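Local coordinates for protein mitochondrial edited mRNA stability factor 1 (Trypanosoma brucei, PDB 6NL1) that probably processes the 5' ends of mitochondrial mRNAs as a nudix-family, RNA-binding protein, at residues 216-221 against 260-265; 238-243 against 256-261. All blocks are in the same frame, centred on the assembly; numbering follows the deposited sequence.

Contact 1 sets the C-terminal end of helix 250-262 against strand 216-223, contact 2 its last turns against the loop after strand 235-238; their centres lie about 7 Å apart and they share E260 and E261. E261 offers the strand its carbonyl and CB, and the loop its carboxylate. K238 N stands 2.9 Å from L220 O, a probable hydrogen bond joining the two contacts directly. The GDP site observed in another structure of this protein holds no GDP here, but a sulfate bound by L239 N and Y292 OH lies at it. Between side chains, R202 is about 4 Å from K238 and 6 Å from E261, Y292 about 4 Å from L239.

Contact 1 (216-221 against 260-265); sequences EWLMLR and EETGIT
L220 and L218 of strand 216-223 point their side chains at the closing turn of helix 250-262 and at the loop that leaves it. L220 makes the tighter approach: its CD2 methyl sits 3.3 Å from the backbone carbonyl oxygen E261 O and 4.1 Å from E261 CB, while CD1 extends across T262, 4.2 Å from T262 CG2, the two side chains crossing at about a right angle. The leucine thus turns CD2 to the E261 backbone and sets CD1 between T262 CG2 and the E261 carboxylate.

L218 has CG anti to the backbone N (chi1 -168°), and this carries CD2 forward between two partners. It meets I264 CD1 tip to tip at 3.7 Å and touches T262 CG2 at 3.9 Å. T262 divides its branches: CG2 faces the leucines, and OG1, set between the backbone N and the carbonyl carbon (chi1 68°), turns back to the main chain. There OG1 bonds to L258 O one turn earlier and accepts from I264 N at 3.1 Å, forming an ST turn. G263, inside this turn, is the first residue to leave helical geometry and takes positive phi; beyond it I264 turns its CD1 to L218. No hydrogen bond crosses between the segments, and the buried contact is made by van der Waals packing, mostly of methyls, with E261 O and CB.

Strand 216-223 lies within the mixed nudix sheet, with backbone bonds from L218 to I205 of strand 200-207 and from L220 to K238 of strand 235-238. L218 and L220 also touch W345 and C343 of strand 343-346, I264 rests on L258 of the helix, and Y313 bonds to the E261 carboxylate.

Contact 2 (238-243 against 256-261); sequences KLPGKW and RTLWEE. With SO4 (sulfate ion), chain B.
The R256 guanidinium has W243 O at an edge, near its plane and 3.0 Å from R256 NH2, and E260 OE2 at an edge in plane, 2.9 Å from NH1. One face carries T257 CG2, 3.1 Å above the plane and shifted toward the rim. E260 OE2 receives NH1 from 45° out of the carboxylate plane, and E248 takes R256 NE. K242 extends the salt-bridge network: its straight chain crosses E260 at about a right angle, and NZ meets E260 OE1 at 2.9 Å, nearly along the C-O axis. The helix carries the REUXEE-like part of the nudix box (R256-E261), with T257 in place of its first glutamate, and the loop lies near the start of the box. At G241 a CB would be jammed against the preceding carbonyl oxygen, and the backbone N reaches E261 OE1 at 2.8 Å from 43° above the carboxylate plane. K238 bends at chi3 and chi4, curling NZ onto the syn lone pair of the same E261 OE1 (2.8 Å), which so takes two donors, and onto L239 O and G241 O. T257 OG1 accepts from K242 N at 3.0 Å and itself bonds to A253 O, while P240 CB packs beside L258 CD1 at 3.5 Å. L239 N binds a sulfate, probably from the crystallisation liquor, also held by Y292 OH.

Contact 1 (216-221 against 260-265)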
loop_
_atom_site.group_PDB
_atom_site.type_symbol
_atom_site.label_atom_id
_atom_site.label_comp_id
_atom_site.label_asym_id
_atom_site.label_seq_id
_atom_site.Cartn_x
_atom_site.Cartn_y
_atom_site.Cartn_z
ATOM N N GLU A 216 -11.759 18.539 -8.766
ATOM C CA GLU A 216 -12.161 17.686 -7.641
ATOM C C GLU A 216 -11.645 16.260 -7.830
ATOM O O GLU A 216 -11.693 15.709 -8.932
ATOM C CB GLU A 216 -13.693 17.646 -7.493
ATOM C CG GLU A 216 -14.338 18.979 -7.141
ATOM C CD GLU A 216 -15.828 18.872 -6.813
ATOM O OE1 GLU A 216 -16.556 18.067 -7.445
ATOM O OE2 GLU A 216 -16.275 19.612 -5.915
ATOM N N TRP A 217 -11.167 15.665 -6.744
ATOM C CA TRP A 217 -10.596 14.322 -6.773
ATOM C C TRP A 217 -11.554 13.329 -6.120
ATOM O O TRP A 217 -12.129 13.605 -5.060
ATOM C CB TRP A 217 -9.248 14.299 -6.030
ATOM C CG TRP A 217 -8.251 15.258 -6.585
ATOM C CD1 TRP A 217 -7.989 16.520 -6.137
ATOM C CD2 TRP A 217 -7.393 15.043 -7.718
ATOM N NE1 TRP A 217 -7.013 17.107 -6.922
ATOM C CE2 TRP A 217 -6.632 16.219 -7.897
ATOM C CE3 TRP A 217 -7.193 13.966 -8.597
ATOM C CZ2 TRP A 217 -5.686 16.355 -8.921
ATOM C CZ3 TRP A 217 -6.252 14.100 -9.616
ATOM C CH2 TRP A 217 -5.513 15.292 -9.769
ATOM N N LEU A 218 -11.722 12.174 -6.750
ATOM C CA LEU A 218 -12.499 11.093 -6.154
ATOM C C LEU A 218 -11.719 10.470 -4.997
ATOM O O LEU A 218 -10.572 10.070 -5.164
ATOM C CB LEU A 218 -12.799 10.025 -7.201
ATOM C CG LEU A 218 -13.829 8.970 -6.808
ATOM C CD1 LEU A 218 -15.181 9.633 -6.627
ATOM C CD2 LEU A 218 -13.903 7.874 -7.861
ATOM N N MET A 219 -12.340 10.383 -3.826
ATOM C CA MET A 219 -11.669 9.819 -2.664
ATOM C C MET A 219 -12.508 8.766 -1.930
ATOM O O MET A 219 -13.737 8.800 -1.978
ATOM C CB MET A 219 -11.280 10.943 -1.705
ATOM C CG MET A 219 -10.421 12.008 -2.386
ATOM S SD MET A 219 -9.461 12.960 -1.221
ATOM C CE MET A 219 -10.687 13.321 0.013
ATOM N N LEU A 220 -11.826 7.838 -1.258
ATOM C CA LEU A 220 -12.468 6.812 -0.442
ATOM C C LEU A 220 -11.830 6.828 0.935
ATOM O O LEU A 220 -10.765 7.410 1.124
ATOM C CB LEU A 220 -12.243 5.411 -1.026
ATOM C CG LEU A 220 -12.716 5.049 -2.431
ATOM C CD1 LEU A 220 -11.572 5.201 -3.414
ATOM C CD2 LEU A 220 -13.256 3.611 -2.450
ATOM N N ARG A 221 -12.470 6.161 1.890
ATOM C CA ARG A 221 -11.881 5.985 3.211
ATOM C C ARG A 221 -11.807 4.501 3.540
ATOM O O ARG A 221 -12.825 3.848 3.736
ATOM C CB ARG A 221 -12.688 6.747 4.260
ATOM C CG ARG A 221 -12.667 8.271 4.030
ATOM C CD ARG A 221 -13.369 9.017 5.146
ATOM N NE ARG A 221 -12.595 9.016 6.388
ATOM C CZ ARG A 221 -13.110 9.367 7.562
ATOM N NH1 ARG A 221 -14.383 9.745 7.638
ATOM N NH2 ARG A 221 -12.366 9.348 8.653
ATOM N N GLU A 260 -11.329 -1.964 -8.946
ATOM C CA GLU A 260 -11.606 -2.697 -7.704
ATOM C C GLU A 260 -12.174 -1.807 -6.602
ATOM O O GLU A 260 -12.994 -2.252 -5.800
ATOM C CB GLU A 260 -10.355 -3.432 -7.199
ATOM C CG GLU A 260 -9.888 -4.532 -8.152
ATOM C CD GLU A 260 -8.692 -5.325 -7.645
ATOM O OE1 GLU A 260 -8.264 -5.138 -6.478
ATOM O OE2 GLU A 260 -8.177 -6.150 -8.426
ATOM N N GLU A 261 -11.753 -0.546 -6.558
ATOM C CA GLU A 261 -12.193 0.326 -5.471
ATOM C C GLU A 261 -13.413 1.171 -5.808
ATOM O O GLU A 261 -14.113 1.621 -4.901
ATOM C CB GLU A 261 -11.037 1.192 -4.942
ATOM C CG GLU A 261 -9.937 0.369 -4.255
ATOM C CD GLU A 261 -8.967 1.212 -3.422
ATOM O OE1 GLU A 261 -8.598 2.318 -3.865
ATOM O OE2 GLU A 261 -8.574 0.761 -2.317
ATOM N N THR A 262 -13.691 1.354 -7.100
ATOM C CA THR A 262 -14.723 2.302 -7.508
ATOM C C THR A 262 -15.689 1.766 -8.543
ATOM O O THR A 262 -16.778 2.315 -8.722
ATOM C CB THR A 262 -14.100 3.576 -8.104
ATOM O OG1 THR A 262 -13.480 3.251 -9.352
ATOM C CG2 THR A 262 -13.062 4.165 -7.156
ATOM N N GLY A 263 -15.280 0.714 -9.246
ATOM C CA GLY A 263 -16.084 0.163 -10.324
ATOM C C GLY A 263 -15.965 0.980 -11.602
ATOM O O GLY A 263 -16.700 0.753 -12.562
ATOM N N ILE A 264 -15.035 1.931 -11.621
ATOM C CA ILE A 264 -14.821 2.776 -12.801
ATOM C C ILE A 264 -13.819 2.177 -13.792
ATOM O O ILE A 264 -12.714 1.752 -13.423
ATOM C CB ILE A 264 -14.324 4.185 -12.409
ATOM C CG1 ILE A 264 -15.392 4.925 -11.604
ATOM C CG2 ILE A 264 -13.941 4.997 -13.657
ATOM C CD1 ILE A 264 -14.907 6.240 -11.031
ATOM N N THR A 265 -14.204 2.167 -15.061
ATOM C CA THR A 265 -13.318 1.724 -16.127
ATOM C C THR A 265 -12.797 2.936 -16.889
ATOM O O THR A 265 -13.589 3.712 -17.424
ATOM C CB THR A 265 -14.061 0.799 -17.120
ATOM O OG1 THR A 265 -14.520 -0.370 -16.435
ATOM C CG2 THR A 265 -13.146 0.385 -18.275
#

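Contact 2 (238-243 against 256-261)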
loop_
_atom_site.group_PDB
_atom_site.type_symbol
_atom_site.label_atom_id
_atom_site.label_comp_id
_atom_site.label_asym_id
_atom_site.label_seq_id
_atom_site.Cartn_x
_atom_site.Cartn_y
_atom_site.Cartn_z
ATOM N N LYS A 238 -8.042 8.268 0.924
ATOM C CA LYS A 238 -7.142 7.971 -0.178
ATOM C C LYS A 238 -7.766 8.236 -1.540
ATOM O O LYS A 238 -8.975 8.172 -1.700
ATOM C CB LYS A 238 -6.691 6.502 -0.098
ATOM C CG LYS A 238 -7.851 5.494 -0.233
ATOM C CD LYS A 238 -7.440 4.041 0.094
ATOM C CE LYS A 238 -6.322 3.496 -0.797
ATOM N NZ LYS A 238 -6.669 3.501 -2.259
ATOM N N LEU A 239 -6.913 8.548 -2.514
ATOM C CA LEU A 239 -7.238 8.376 -3.924
ATOM C C LEU A 239 -7.415 6.868 -4.188
ATOM O O LEU A 239 -6.922 6.037 -3.426
ATOM C CB LEU A 239 -6.108 8.943 -4.805
ATOM C CG LEU A 239 -5.701 10.407 -4.577
ATOM C CD1 LEU A 239 -4.558 10.854 -5.515
ATOM C CD2 LEU A 239 -6.903 11.319 -4.742
ATOM N N PRO A 240 -8.141 6.512 -5.253
ATOM C CA PRO A 240 -8.291 5.094 -5.605
ATOM C C PRO A 240 -6.945 4.487 -5.962
ATOM O O PRO A 240 -6.059 5.203 -6.417
ATOM C CB PRO A 240 -9.170 5.127 -6.861
ATOM C CG PRO A 240 -9.885 6.459 -6.808
ATOM C CD PRO A 240 -8.919 7.401 -6.139
ATOM N N GLY A 241 -6.797 3.181 -5.776
ATOM C CA GLY A 241 -5.590 2.507 -6.208
ATOM C C GLY A 241 -5.011 1.657 -5.106
ATOM O O GLY A 241 -5.134 1.991 -3.935
ATOM N N LYS A 242 -4.385 0.551 -5.485
ATOM C CA LYS A 242 -3.809 -0.355 -4.501
ATOM C C LYS A 242 -2.320 -0.583 -4.727
ATOM O O LYS A 242 -1.514 0.286 -4.399
ATOM C CB LYS A 242 -4.560 -1.678 -4.487
ATOM C CG LYS A 242 -6.014 -1.582 -4.012
ATOM C CD LYS A 242 -6.616 -2.997 -3.973
ATOM C CE LYS A 242 -8.083 -2.982 -3.717
ATOM N NZ LYS A 242 -8.629 -4.365 -3.724
ATOM N N TRP A 243 -1.961 -1.740 -5.286
ATOM C CA TRP A 243 -0.556 -2.074 -5.535
ATOM C C TRP A 243 -0.344 -2.904 -6.806
ATOM O O TRP A 243 -1.277 -3.518 -7.331
ATOM C CB TRP A 243 0.050 -2.798 -4.326
ATOM C CG TRP A 243 -0.521 -4.177 -4.099
ATOM C CD1 TRP A 243 -0.093 -5.351 -4.670
ATOM C CD2 TRP A 243 -1.629 -4.525 -3.252
ATOM N NE1 TRP A 243 -0.870 -6.404 -4.223
ATOM C CE2 TRP A 243 -1.817 -5.923 -3.355
ATOM C CE3 TRP A 243 -2.475 -3.793 -2.412
ATOM C CZ2 TRP A 243 -2.813 -6.597 -2.651
ATOM C CZ3 TRP A 243 -3.462 -4.463 -1.708
ATOM C CH2 TRP A 243 -3.630 -5.851 -1.839
ATOM N N ARG A 256 -6.476 -1.377 -13.021
ATOM C CA ARG A 256 -7.156 -2.522 -12.422
ATOM C C ARG A 256 -7.680 -2.182 -11.029
ATOM O O ARG A 256 -8.826 -2.480 -10.693
ATOM C CB ARG A 256 -6.205 -3.725 -12.332
ATOM C CG ARG A 256 -6.773 -4.923 -11.537
ATOM C CD ARG A 256 -5.752 -6.075 -11.409
ATOM N NE ARG A 256 -4.505 -5.640 -10.772
ATOM C CZ ARG A 256 -4.324 -5.545 -9.456
ATOM N NH1 ARG A 256 -5.300 -5.865 -8.611
ATOM N NH2 ARG A 256 -3.162 -5.132 -8.977
ATOM N N THR A 257 -6.841 -1.553 -10.214
ATOM C CA THR A 257 -7.211 -1.313 -8.825
ATOM C C THR A 257 -8.142 -0.118 -8.663
ATOM O O THR A 257 -8.849 -0.028 -7.670
ATOM C CB THR A 257 -5.975 -1.204 -7.893
ATOM O OG1 THR A 257 -5.135 -0.124 -8.310
ATOM C CG2 THR A 257 -5.176 -2.512 -7.933
ATOM N N LEU A 258 -8.142 0.799 -9.632
ATOM C CA LEU A 258 -9.186 1.822 -9.681
ATOM C C LEU A 258 -10.541 1.127 -9.790
ATOM O O LEU A 258 -11.479 1.446 -9.056
ATOM C CB LEU A 258 -9.014 2.752 -10.884
ATOM C CG LEU A 258 -10.254 3.599 -11.213
ATOM C CD1 LEU A 258 -10.556 4.600 -10.086
ATOM C CD2 LEU A 258 -10.071 4.335 -12.526
ATOM N N TRP A 259 -10.641 0.170 -10.712
ATOM C CA TRP A 259 -11.890 -0.572 -10.875
ATOM C C TRP A 259 -12.290 -1.306 -9.588
ATOM O O TRP A 259 -13.448 -1.263 -9.176
ATOM C CB TRP A 259 -11.824 -1.560 -12.046
ATOM C CG TRP A 259 -13.123 -2.271 -12.213
ATOM C CD1 TRP A 259 -14.215 -1.825 -12.901
ATOM C CD2 TRP A 259 -13.500 -3.529 -11.630
ATOM N NE1 TRP A 259 -15.240 -2.738 -12.800
ATOM C CE2 TRP A 259 -14.828 -3.792 -12.026
ATOM C CE3 TRP A 259 -12.838 -4.463 -10.822
ATOM C CZ2 TRP A 259 -15.512 -4.955 -11.646
ATOM C CZ3 TRP A 259 -13.517 -5.621 -10.446
ATOM C CH2 TRP A 259 -14.839 -5.853 -10.858
ATOM N N GLU A 260 -11.329 -1.964 -8.946
ATOM C CA GLU A 260 -11.606 -2.697 -7.704
ATOM C C GLU A 260 -12.174 -1.807 -6.602
ATOM O O GLU A 260 -12.994 -2.252 -5.800
ATOM C CB GLU A 260 -10.355 -3.432 -7.199
ATOM C CG GLU A 260 -9.888 -4.532 -8.152
ATOM C CD GLU A 260 -8.692 -5.325 -7.645
ATOM O OE1 GLU A 260 -8.264 -5.138 -6.478
ATOM O OE2 GLU A 260 -8.177 -6.150 -8.426
ATOM N N GLU A 261 -11.753 -0.546 -6.558
ATOM C CA GLU A 261 -12.193 0.326 -5.471
ATOM C C GLU A 261 -13.413 1.171 -5.808
ATOM O O GLU A 261 -14.113 1.621 -4.901
ATOM C CB GLU A 261 -11.037 1.192 -4.942
ATOM C CG GLU A 261 -9.937 0.369 -4.255
ATOM C CD GLU A 261 -8.967 1.212 -3.422
ATOM O OE1 GLU A 261 -8.598 2.318 -3.865
ATOM O OE2 GLU A 261 -8.574 0.761 -2.317
HETATM S S SO4 B . -2.943 8.919 -1.314
HETATM O O1 SO4 B . -4.082 8.163 -1.813
HETATM O O2 SO4 B . -2.049 7.973 -0.648
HETATM O O3 SO4 B . -2.234 9.614 -2.382
HETATM O O4 SO4 B . -3.408 9.928 -0.365
#